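Local coordinates for tungstate ABC transporter, periplasmic tungstate-binding protein (Geobacter sulfurreducens, PDB 3LR1), which probably captures tungstate in the periplasm and delivers it to the membrane components of an ABC importer, at residues A[18-23]-A[230-235]; A[22-27]-A[222-227]; A[26-29]-A[35-38]; A[75-80]-A[216-221]. All blocks are in the same frame, centred on the assembly; numbering follows the deposited sequence.

Overall arrangement
All four contacts lie in one lobe of this periplasmic binding protein fold, where helices pack on a mixed sheet. Contacts 1, 2 and 3 follow one another down helix 20-32: its first turn meets helix 227-235, its middle meets the end of helix 214-224, and its next turn meets strand 35-41. Contact 4 sets helix 214-224 against the corner between strand 75-76 and strand 78-90. Contacts 1 and 2 have centres about 8 Å apart, contacts 2 and 3 about 9 Å, contacts 1 and 4 about 17 Å. Contact 3 is local in sequence, whereas contacts 1 and 2 bring the C-terminal helices back onto N-terminal helix 20-32, so both chain ends build the same lobe.

Contact 1. Residues A[18-23]-A[230-235]; sequences SGLLKV and LKIISD
Val23 and Ile232 meet branch against branch, the two side chains set at a slant to each other between the first turns of helix 20-32 and the last helix, 227-235. CG1 of Val23 touches CG2 of Ile232 at 3.7 Å, the closest approach between the two segments. Val23 owes this to its first torsion: CG1 stands anti to the backbone N (chi1 178°), leaning over toward Ile232. The other arm of Ile232 also reaches the partner helix, since its CD1 lies 3.8 Å from the carbonyl O of Val23. One isoleucine therefore touches the valine with a methyl on each branch, one against the side chain and one against the backbone.

One turn back on the first helix, Leu20 reaches across with a single methyl. Its CD1 rests 4.1 Å from CG1 of Ile233, again at a slant, and is more distant from CG2 of Ile232, at 4.5 Å. Leu20 and Ile233 are both buried; Tyr83 on strand 78-90 touches both, while Tyr236 packs on Leu20 and Val23. Ile232 continues onto Leu24, Pro27 and Tyr223, and Ile233 onto Leu24 and Val224, which ties the pair into the layer formed with helix 214-224.

The side chains that meet are all branched aliphatic ones, with one methyl also against a backbone carbonyl. With no polar group directing the fit, the two helices are held here by shape and by the removal of methyl groups from water, more completely at Leu20 and Ile233 than at the exposed Val23.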
loop_
_atom_site.group_PDB
_atom_site.type_symbol
_atom_site.label_atom_id
_atom_site.label_comp_id
_atom_site.label_asym_id
_atom_site.label_seq_id
_atom_site.Cartn_x
_atom_site.Cartn_y
_atom_site.Cartn_z
ATOM N N SER A 18 -7.958 2.292 1.415
ATOM C CA SER A 18 -7.911 2.246 2.845
ATOM C C SER A 18 -8.708 3.366 3.459
ATOM O O SER A 18 -9.198 3.216 4.570
ATOM C CB SER A 18 -6.466 2.247 3.284
ATOM O OG SER A 18 -6.381 2.814 4.529
ATOM N N GLY A 19 -8.876 4.493 2.748
ATOM C CA GLY A 19 -9.666 5.629 3.326
ATOM C C GLY A 19 -8.898 6.610 4.225
ATOM O O GLY A 19 -9.447 7.642 4.699
ATOM N N LEU A 20 -7.629 6.331 4.473
ATOM C CA LEU A 20 -6.820 7.204 5.316
ATOM C C LEU A 20 -6.805 8.637 4.813
ATOM O O LEU A 20 -6.937 9.589 5.622
ATOM C CB LEU A 20 -5.379 6.714 5.383
ATOM C CG LEU A 20 -4.312 7.574 6.062
ATOM C CD1 LEU A 20 -4.656 7.821 7.477
ATOM C CD2 LEU A 20 -2.938 6.921 5.973
ATOM N N LEU A 21 -6.589 8.788 3.515
ATOM C CA LEU A 21 -6.421 10.126 2.934
ATOM C C LEU A 21 -7.632 11.027 3.115
ATOM O O LEU A 21 -7.467 12.200 3.292
ATOM C CB LEU A 21 -5.999 10.025 1.462
ATOM C CG LEU A 21 -4.625 9.358 1.266
ATOM C CD1 LEU A 21 -4.307 9.237 -0.249
ATOM C CD2 LEU A 21 -3.508 10.011 2.052
ATOM N N LYS A 22 -8.849 10.473 3.124
ATOM C CA LYS A 22 -10.041 11.216 3.343
ATOM C C LYS A 22 -10.096 11.909 4.722
ATOM O O LYS A 22 -10.669 12.951 4.853
ATOM C CB LYS A 22 -11.270 10.310 3.088
ATOM C CG LYS A 22 -12.485 11.090 2.662
ATOM C CD LYS A 22 -13.583 10.133 2.072
ATOM C CE LYS A 22 -13.747 8.824 2.905
ATOM N NZ LYS A 22 -13.866 9.000 4.412
ATOM N N VAL A 23 -9.421 11.365 5.710
ATOM C CA VAL A 23 -9.330 11.898 7.061
ATOM C C VAL A 23 -8.015 12.711 7.268
ATOM O O VAL A 23 -8.009 13.757 7.897
ATOM C CB VAL A 23 -9.435 10.726 8.062
ATOM C CG1 VAL A 23 -9.303 11.214 9.468
ATOM C CG2 VAL A 23 -10.820 9.978 7.886
ATOM N N LEU A 230 0.468 12.396 12.544
ATOM C CA LEU A 230 0.699 11.115 13.197
ATOM C C LEU A 230 -0.487 10.673 14.033
ATOM O O LEU A 230 -0.846 9.505 14.029
ATOM C CB LEU A 230 1.925 11.168 14.083
ATOM C CG LEU A 230 3.282 11.312 13.396
ATOM C CD1 LEU A 230 4.397 11.633 14.469
ATOM C CD2 LEU A 230 3.552 9.998 12.693
ATOM N N LYS A 231 -1.131 11.603 14.718
ATOM C CA LYS A 231 -2.274 11.278 15.518
ATOM C C LYS A 231 -3.423 10.765 14.675
ATOM O O LYS A 231 -4.098 9.828 15.047
ATOM C CB LYS A 231 -2.735 12.476 16.353
ATOM C CG LYS A 231 -3.712 12.032 17.398
ATOM C CD LYS A 231 -4.160 13.212 18.261
ATOM C CE LYS A 231 -5.556 12.985 18.881
ATOM N NZ LYS A 231 -6.456 14.205 18.671
ATOM N N ILE A 232 -3.648 11.362 13.517
ATOM C CA ILE A 232 -4.696 10.876 12.659
ATOM C C ILE A 232 -4.363 9.468 12.171
ATOM O O ILE A 232 -5.241 8.583 12.135
ATOM C CB ILE A 232 -4.899 11.811 11.428
ATOM C CG1 ILE A 232 -5.550 13.122 11.916
ATOM C CG2 ILE A 232 -5.738 11.064 10.352
ATOM C CD1 ILE A 232 -5.634 14.252 10.871
ATOM N N ILE A 233 -3.091 9.271 11.798
ATOM C CA ILE A 233 -2.673 7.982 11.233
ATOM C C ILE A 233 -2.773 6.916 12.305
ATOM O O ILE A 233 -3.210 5.796 12.026
ATOM C CB ILE A 233 -1.247 8.067 10.623
ATOM C CG1 ILE A 233 -1.276 9.008 9.398
ATOM C CG2 ILE A 233 -0.679 6.673 10.268
ATOM C CD1 ILE A 233 0.124 9.461 8.984
ATOM N N SER A 234 -2.378 7.255 13.529
ATOM C CA SER A 234 -2.435 6.261 14.618
ATOM C C SER A 234 -3.862 6.014 15.111
ATOM O O SER A 234 -4.143 4.912 15.557
ATOM C CB SER A 234 -1.552 6.653 15.798
ATOM O OG SER A 234 -2.210 7.679 16.505
ATOM N N ASP A 235 -4.752 7.019 15.014
ATOM C CA ASP A 235 -6.183 6.891 15.423
ATOM C C ASP A 235 -7.035 6.200 14.353
ATOM O O ASP A 235 -8.120 5.764 14.625
ATOM C CB ASP A 235 -6.828 8.272 15.660
ATOM C CG ASP A 235 -6.470 8.895 17.019
ATOM O OD1 ASP A 235 -5.546 8.393 17.684
ATOM O OD2 ASP A 235 -7.125 9.917 17.397
#

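Contact 2. Residues A[22-27]-A[222-227]; sequences KVLLPP and DYVTGP
The ring of Tyr223 presents an edge to Leu24, whose carbonyl O lies near the ring plane, while CB of Pro27 approaches the ring obliquely. At that edge the phenol OH donates a hydrogen bond of 2.7 Å to the O of Leu24. The donor sits in the carbonyl plane, with a C=O...OH angle of 149°. Beside the bond, CD1 of Leu24 packs 3.9 Å from CE2 of Tyr223, the leucine and tyrosine side chains running past each other in opposite directions.

Pro27 lies crosswise to the tyrosine, its CG 3.6 Å from the OH of Tyr223. Helix 20-32 is kinked at Pro26 and Pro27, which have no N-H to offer the O of Lys22 and the O of Val23, and the tyrosine bond falls on Leu24 close to this kink. Replacing Tyr223 by a phenylalanine would probably leave the O of Leu24 without this donor and the ring less firmly fixed against Pro27.

Deeper in, Leu24 and Val224 cross at about a right angle, with CD2 of Leu24 4.1 Å from CG2 of Val224. The leucine's CG is anti to its backbone N (chi1 -174°), a setting that carries both methyls toward the neighbouring helix, one to the tyrosine and one to the valine. Glu228 and Ile232 of helix 227-235 also touch Tyr223.

This is helix-to-helix packing on one lobe of the periplasmic binding protein fold, with a side-chain-to-backbone bond placed close to a proline kink.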
loop_
_atom_site.group_PDB
_atom_site.type_symbol
_atom_site.label_atom_id
_atom_site.label_comp_id
_atom_site.label_asym_id
_atom_site.label_seq_id
_atom_site.Cartn_x
_atom_site.Cartn_y
_atom_site.Cartn_z
ATOM N N LYS A 22 -8.849 10.473 3.124
ATOM C CA LYS A 22 -10.041 11.216 3.343
ATOM C C LYS A 22 -10.096 11.909 4.722
ATOM O O LYS A 22 -10.669 12.951 4.853
ATOM C CB LYS A 22 -11.270 10.310 3.088
ATOM C CG LYS A 22 -12.485 11.090 2.662
ATOM C CD LYS A 22 -13.583 10.133 2.072
ATOM C CE LYS A 22 -13.747 8.824 2.905
ATOM N NZ LYS A 22 -13.866 9.000 4.412
ATOM N N VAL A 23 -9.421 11.365 5.710
ATOM C CA VAL A 23 -9.330 11.898 7.061
ATOM C C VAL A 23 -8.015 12.711 7.268
ATOM O O VAL A 23 -8.009 13.757 7.897
ATOM C CB VAL A 23 -9.435 10.726 8.062
ATOM C CG1 VAL A 23 -9.303 11.214 9.468
ATOM C CG2 VAL A 23 -10.820 9.978 7.886
ATOM N N LEU A 24 -6.916 12.264 6.670
ATOM C CA LEU A 24 -5.622 12.900 6.844
ATOM C C LEU A 24 -5.521 14.255 6.138
ATOM O O LEU A 24 -4.887 15.188 6.674
ATOM C CB LEU A 24 -4.511 11.960 6.319
ATOM C CG LEU A 24 -3.056 12.359 6.526
ATOM C CD1 LEU A 24 -2.668 12.541 8.005
ATOM C CD2 LEU A 24 -2.186 11.310 5.895
ATOM N N LEU A 25 -6.064 14.373 4.923
ATOM C CA LEU A 25 -5.850 15.569 4.131
ATOM C C LEU A 25 -6.659 16.854 4.503
ATOM O O LEU A 25 -6.142 17.938 4.384
ATOM C CB LEU A 25 -5.959 15.264 2.620
ATOM C CG LEU A 25 -4.968 14.226 2.083
ATOM C CD1 LEU A 25 -5.286 13.846 0.540
ATOM C CD2 LEU A 25 -3.561 14.736 2.244
ATOM N N PRO A 26 -7.928 16.749 4.908
ATOM C CA PRO A 26 -8.669 17.996 5.146
ATOM C C PRO A 26 -8.086 19.042 6.104
ATOM O O PRO A 26 -8.141 20.262 5.787
ATOM C CB PRO A 26 -10.045 17.517 5.545
ATOM C CG PRO A 26 -10.221 16.229 4.754
ATOM C CD PRO A 26 -8.828 15.580 4.879
ATOM N N PRO A 27 -7.518 18.627 7.240
ATOM C CA PRO A 27 -6.881 19.662 8.058
ATOM C C PRO A 27 -5.749 20.386 7.375
ATOM O O PRO A 27 -5.609 21.571 7.570
ATOM C CB PRO A 27 -6.353 18.892 9.236
ATOM C CG PRO A 27 -7.198 17.584 9.227
ATOM C CD PRO A 27 -7.352 17.273 7.826
ATOM N N ASP A 222 5.827 17.594 6.049
ATOM C CA ASP A 222 5.982 18.043 7.458
ATOM C C ASP A 222 4.716 17.755 8.265
ATOM O O ASP A 222 4.764 17.346 9.424
ATOM C CB ASP A 222 6.322 19.552 7.518
ATOM C CG ASP A 222 7.785 19.883 7.036
ATOM O OD1 ASP A 222 8.637 18.971 6.923
ATOM O OD2 ASP A 222 8.095 21.079 6.782
ATOM N N TYR A 223 3.586 17.953 7.593
ATOM C CA TYR A 223 2.282 17.758 8.203
ATOM C C TYR A 223 2.017 16.314 8.514
ATOM O O TYR A 223 1.650 15.983 9.639
ATOM C CB TYR A 223 1.145 18.405 7.380
ATOM C CG TYR A 223 -0.221 17.877 7.814
ATOM C CD1 TYR A 223 -0.867 18.334 8.963
ATOM C CD2 TYR A 223 -0.847 16.923 7.065
ATOM C CE1 TYR A 223 -2.137 17.821 9.331
ATOM C CE2 TYR A 223 -2.082 16.402 7.437
ATOM C CZ TYR A 223 -2.698 16.844 8.552
ATOM O OH TYR A 223 -3.857 16.275 8.883
ATOM N N VAL A 224 2.147 15.472 7.509
ATOM C CA VAL A 224 1.911 14.052 7.605
ATOM C C VAL A 224 2.832 13.426 8.644
ATOM O O VAL A 224 2.420 12.604 9.360
ATOM C CB VAL A 224 2.027 13.401 6.199
ATOM C CG1 VAL A 224 1.999 11.965 6.292
ATOM C CG2 VAL A 224 0.883 13.934 5.238
ATOM N N THR A 225 4.069 13.859 8.759
ATOM C CA THR A 225 4.991 13.315 9.771
ATOM C C THR A 225 4.995 14.107 11.067
ATOM O O THR A 225 5.785 13.837 11.994
ATOM C CB THR A 225 6.419 13.278 9.188
ATOM O OG1 THR A 225 6.842 14.611 8.818
ATOM C CG2 THR A 225 6.450 12.334 7.971
ATOM N N GLY A 226 4.178 15.146 11.126
ATOM C CA GLY A 226 4.056 15.935 12.355
ATOM C C GLY A 226 3.053 15.391 13.335
ATOM O O GLY A 226 2.355 14.405 13.063
ATOM N N PRO A 227 2.967 16.021 14.510
ATOM C CA PRO A 227 2.104 15.462 15.531
ATOM C C PRO A 227 0.629 15.304 15.104
ATOM O O PRO A 227 0.007 14.322 15.497
ATOM C CB PRO A 227 2.249 16.449 16.740
ATOM C CG PRO A 227 3.249 17.454 16.361
ATOM C CD PRO A 227 3.531 17.323 14.883
#

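Contact 3. Residues A[26-29]-A[35-38]; sequences PPFE and KVDV
Glu29 reaches from helix 20-32 to the backbone of Val36 at the start of strand 35-41. Its CB points toward the strand, and CG lies anti to the carbonyl carbon (chi1 -66°), where it passes 4.0 Å from CG2 of Val36. The chain runs on extended to CD, which lies 3.8 Å from the N of Val36, and the carboxylate ends with OE2 in front of the strand. There OE2 accepts a hydrogen bond of 2.9 Å from the N of Val36, nearly straight at 177°, on the anti lone pair, the one directed away from OE1. A water donates to the same OE2 at 3.2 Å and to the O of Val36 at 2.6 Å, so the carboxylate engages the N-H directly and the carbonyl through solvent. An alanine here, with no carboxylate, would probably leave the N-H of Val36 without this acceptor and the water without one of its two partners.

Phe28, one residue earlier, offers its ring edge to the same valine: CG2 of Val36 lies close to the ring plane, 3.7 Å from CD2 of Phe28.

The contact lies in a beta-alpha-beta crossover: helix 20-32 connects the parallel strands 6-12 and 35-41 and packs on the second of them. Leu25 adds to the cover over Val36, and Phe28 also touches Leu7 of strand 6-12 and Lys219 and Leu220 of helix 214-224.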
loop_
_atom_site.group_PDB
_atom_site.type_symbol
_atom_site.label_atom_id
_atom_site.label_comp_id
_atom_site.label_asym_id
_atom_site.label_seq_id
_atom_site.Cartn_x
_atom_site.Cartn_y
_atom_site.Cartn_z
ATOM N N PRO A 26 -7.928 16.749 4.908
ATOM C CA PRO A 26 -8.669 17.996 5.146
ATOM C C PRO A 26 -8.086 19.042 6.104
ATOM O O PRO A 26 -8.141 20.262 5.787
ATOM C CB PRO A 26 -10.045 17.517 5.545
ATOM C CG PRO A 26 -10.221 16.229 4.754
ATOM C CD PRO A 26 -8.828 15.580 4.879
ATOM N N PRO A 27 -7.518 18.627 7.240
ATOM C CA PRO A 27 -6.881 19.662 8.058
ATOM C C PRO A 27 -5.749 20.386 7.375
ATOM O O PRO A 27 -5.609 21.571 7.570
ATOM C CB PRO A 27 -6.353 18.892 9.236
ATOM C CG PRO A 27 -7.198 17.584 9.227
ATOM C CD PRO A 27 -7.352 17.273 7.826
ATOM N N PHE A 28 -4.958 19.679 6.562
ATOM C CA PHE A 28 -3.905 20.311 5.733
ATOM C C PHE A 28 -4.516 21.242 4.703
ATOM O O PHE A 28 -4.024 22.371 4.498
ATOM C CB PHE A 28 -3.049 19.252 5.059
ATOM C CG PHE A 28 -1.990 19.791 4.165
ATOM C CD1 PHE A 28 -0.832 20.264 4.721
ATOM C CD2 PHE A 28 -2.208 19.922 2.765
ATOM C CE1 PHE A 28 0.168 20.854 3.907
ATOM C CE2 PHE A 28 -1.231 20.449 1.916
ATOM C CZ PHE A 28 -0.041 20.924 2.469
ATOM N N GLU A 29 -5.568 20.788 4.032
ATOM C CA GLU A 29 -6.240 21.626 3.029
ATOM C C GLU A 29 -6.764 22.922 3.631
ATOM O O GLU A 29 -6.582 24.015 3.069
ATOM C CB GLU A 29 -7.343 20.837 2.327
ATOM C CG GLU A 29 -6.786 19.658 1.468
ATOM C CD GLU A 29 -7.858 18.712 0.900
ATOM O OE1 GLU A 29 -8.775 18.284 1.665
ATOM O OE2 GLU A 29 -7.777 18.394 -0.308
ATOM N N LYS A 35 -6.180 22.458 -2.281
ATOM C CA LYS A 35 -6.809 21.184 -2.526
ATOM C C LYS A 35 -5.675 20.199 -2.828
ATOM O O LYS A 35 -4.776 20.534 -3.602
ATOM C CB LYS A 35 -7.677 21.264 -3.794
ATOM C CG LYS A 35 -8.912 22.110 -3.706
ATOM C CD LYS A 35 -9.847 21.621 -2.641
ATOM C CE LYS A 35 -11.367 22.022 -3.046
ATOM N NZ LYS A 35 -11.427 23.390 -3.700
ATOM N N VAL A 36 -5.728 19.004 -2.251
ATOM C CA VAL A 36 -4.774 17.950 -2.575
ATOM C C VAL A 36 -5.530 16.964 -3.438
ATOM O O VAL A 36 -6.467 16.272 -2.941
ATOM C CB VAL A 36 -4.172 17.275 -1.317
ATOM C CG1 VAL A 36 -3.193 16.119 -1.682
ATOM C CG2 VAL A 36 -3.504 18.376 -0.360
ATOM N N ASP A 37 -5.149 16.901 -4.730
ATOM C CA ASP A 37 -5.677 15.906 -5.664
ATOM C C ASP A 37 -4.926 14.585 -5.475
ATOM O O ASP A 37 -3.664 14.541 -5.582
ATOM C CB ASP A 37 -5.452 16.316 -7.106
ATOM C CG ASP A 37 -6.209 17.519 -7.524
ATOM O OD1 ASP A 37 -7.105 18.019 -6.833
ATOM O OD2 ASP A 37 -5.894 17.924 -8.660
ATOM N N VAL A 38 -5.688 13.534 -5.209
ATOM C CA VAL A 38 -5.158 12.208 -5.047
ATOM C C VAL A 38 -5.321 11.453 -6.375
ATOM O O VAL A 38 -6.439 11.223 -6.848
ATOM C CB VAL A 38 -5.886 11.460 -3.892
ATOM C CG1 VAL A 38 -5.412 10.050 -3.765
ATOM C CG2 VAL A 38 -5.756 12.209 -2.568
HETATM O O HOH W 1 -8.213 15.408 -1.241
#

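Contact 4. Residues A[75-80]-A[216-221]; sequences GVNRKD and LAMKLI
CG of Met218, a selenomethionine, lies anti to the carbonyl carbon (chi1 -74°), and the bend at chi2 (-53°) brings SE up to Asn77, though the CB of Met218 does not point there. The asparagine contributes its own turn: CG lies anti to the carbonyl carbon (chi1 -67°), and the two side chains meet at about a right angle. SE of Met218 lies 3.7 Å from CB of Asn77 and equally 3.7 Å from OD1 of Asn77, a contact of van der Waals character. The amide oxygen has its hydrogen-bonding partner elsewhere, in the hydroxyl of Tyr214, which is likely to steady the amide beside the selenium.

One turn along the helix, Ile221 meets Lys79, two residues beyond Asn77. Its CG2 packs 3.9 Å from CG of Lys79 and 4.0 Å from CB of Lys79, the side chains at a slant. Lys79 sets off toward the helix and then bends away at chi2 and chi3, leaving its aliphatic beginning on the isoleucine and its amino group elsewhere. Ile221 also leans on Ile201, and Met218 on Ala203, both in strand 197-204.

Arg78, whose CB points away from the helix, forms a salt bridge with Glu66, and Asp80 forms one with Arg63, so that charged groups gather on that side.

The segment turns a corner at Asn77, where strand 75-76 gives way to strand 78-90. Helix 214-224 covers this corner and the adjoining strand 197-204, the helix-on-sheet layering of an alpha/beta lobe in the periplasmic binding protein superfamily.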
loop_
_atom_site.group_PDB
_atom_site.type_symbol
_atom_site.label_atom_id
_atom_site.label_comp_id
_atom_site.label_asym_id
_atom_site.label_seq_id
_atom_site.Cartn_x
_atom_site.Cartn_y
_atom_site.Cartn_z
ATOM N N GLY A 75 12.989 12.294 -6.614
ATOM C CA GLY A 75 12.362 12.492 -5.352
ATOM C C GLY A 75 13.362 13.008 -4.322
ATOM O O GLY A 75 14.540 12.554 -4.213
ATOM N N VAL A 76 12.884 13.896 -3.496
ATOM C CA VAL A 76 13.722 14.472 -2.483
ATOM C C VAL A 76 13.009 14.512 -1.141
ATOM O O VAL A 76 11.762 14.536 -1.053
ATOM C CB VAL A 76 14.235 15.854 -2.916
ATOM C CG1 VAL A 76 15.350 15.722 -4.033
ATOM C CG2 VAL A 76 13.075 16.709 -3.345
ATOM N N ASN A 77 13.818 14.437 -0.082
ATOM C CA ASN A 77 13.338 14.563 1.294
ATOM C C ASN A 77 12.282 13.510 1.691
ATOM O O ASN A 77 11.235 13.803 2.394
ATOM C CB ASN A 77 12.863 16.006 1.526
ATOM C CG ASN A 77 14.024 17.065 1.481
ATOM O OD1 ASN A 77 13.840 18.174 0.983
ATOM N ND2 ASN A 77 15.186 16.708 1.950
ATOM N N ARG A 78 12.536 12.280 1.235
ATOM C CA ARG A 78 11.721 11.116 1.572
ATOM C C ARG A 78 11.591 10.944 3.078
ATOM O O ARG A 78 12.600 10.972 3.812
ATOM C CB ARG A 78 12.306 9.801 1.033
ATOM C CG ARG A 78 11.419 8.580 1.258
ATOM C CD ARG A 78 12.138 7.219 1.159
ATOM N NE ARG A 78 11.273 6.072 1.423
ATOM C CZ ARG A 78 10.847 5.676 2.634
ATOM N NH1 ARG A 78 11.196 6.321 3.754
ATOM N NH2 ARG A 78 10.061 4.617 2.739
ATOM N N LYS A 79 10.364 10.748 3.526
ATOM C CA LYS A 79 10.115 10.415 4.918
ATOM C C LYS A 79 9.256 9.179 5.041
ATOM O O LYS A 79 8.307 8.972 4.274
ATOM C CB LYS A 79 9.488 11.611 5.653
ATOM C CG LYS A 79 10.435 12.772 5.918
ATOM C CD LYS A 79 11.059 12.680 7.312
ATOM C CE LYS A 79 10.016 12.878 8.501
ATOM N NZ LYS A 79 10.308 12.129 9.846
ATOM N N ASP A 80 9.575 8.347 6.021
ATOM C CA ASP A 80 8.768 7.211 6.369
ATOM C C ASP A 80 7.504 7.704 7.001
ATOM O O ASP A 80 7.523 8.597 7.887
ATOM C CB ASP A 80 9.438 6.324 7.466
ATOM C CG ASP A 80 10.536 5.388 6.932
ATOM O OD1 ASP A 80 10.604 5.110 5.727
ATOM O OD2 ASP A 80 11.329 4.876 7.774
ATOM N N LEU A 216 4.885 23.671 -1.167
ATOM C CA LEU A 216 3.648 23.114 -0.672
ATOM C C LEU A 216 3.793 21.591 -0.404
ATOM O O LEU A 216 3.295 21.052 0.612
ATOM C CB LEU A 216 2.555 23.362 -1.681
ATOM C CG LEU A 216 1.084 23.456 -1.321
ATOM C CD1 LEU A 216 0.840 24.261 0.034
ATOM C CD2 LEU A 216 0.292 24.161 -2.457
ATOM N N ALA A 217 4.527 20.904 -1.298
ATOM C CA ALA A 217 4.858 19.469 -1.050
ATOM C C ALA A 217 5.567 19.290 0.289
ATOM O O ALA A 217 5.250 18.380 1.061
ATOM C CB ALA A 217 5.660 18.856 -2.198
HETATM N N MSE A 218 6.536 20.160 0.553
HETATM C CA MSE A 218 7.307 20.053 1.776
HETATM C C MSE A 218 6.411 20.316 3.021
HETATM O O MSE A 218 6.556 19.644 4.069
HETATM C CB MSE A 218 8.519 20.940 1.680
HETATM C CG MSE A 218 9.626 20.391 0.750
HETATM SE SE MSE A 218 10.212 18.553 1.152
HETATM C CE MSE A 218 8.531 17.558 1.063
ATOM N N LYS A 219 5.443 21.215 2.871
ATOM C CA LYS A 219 4.492 21.422 3.967
ATOM C C LYS A 219 3.662 20.218 4.231
ATOM O O LYS A 219 3.419 19.872 5.393
ATOM C CB LYS A 219 3.649 22.619 3.736
ATOM C CG LYS A 219 4.389 23.922 4.003
ATOM C CD LYS A 219 3.624 25.087 3.378
ATOM C CE LYS A 219 4.185 26.407 3.817
ATOM N NZ LYS A 219 3.685 27.480 2.876
ATOM N N LEU A 220 3.252 19.547 3.144
ATOM C CA LEU A 220 2.504 18.327 3.270
ATOM C C LEU A 220 3.298 17.259 3.995
ATOM O O LEU A 220 2.766 16.602 4.928
ATOM C CB LEU A 220 1.966 17.832 1.940
ATOM C CG LEU A 220 1.130 16.551 2.055
ATOM C CD1 LEU A 220 -0.225 16.775 2.852
ATOM C CD2 LEU A 220 0.832 15.956 0.654
ATOM N N ILE A 221 4.560 17.073 3.601
ATOM C CA ILE A 221 5.356 16.048 4.220
ATOM C C ILE A 221 5.568 16.353 5.724
ATOM O O ILE A 221 5.481 15.461 6.560
ATOM C CB ILE A 221 6.733 15.879 3.507
ATOM C CG1 ILE A 221 6.486 15.330 2.076
ATOM C CG2 ILE A 221 7.613 14.945 4.366
ATOM C CD1 ILE A 221 7.764 15.216 1.146
#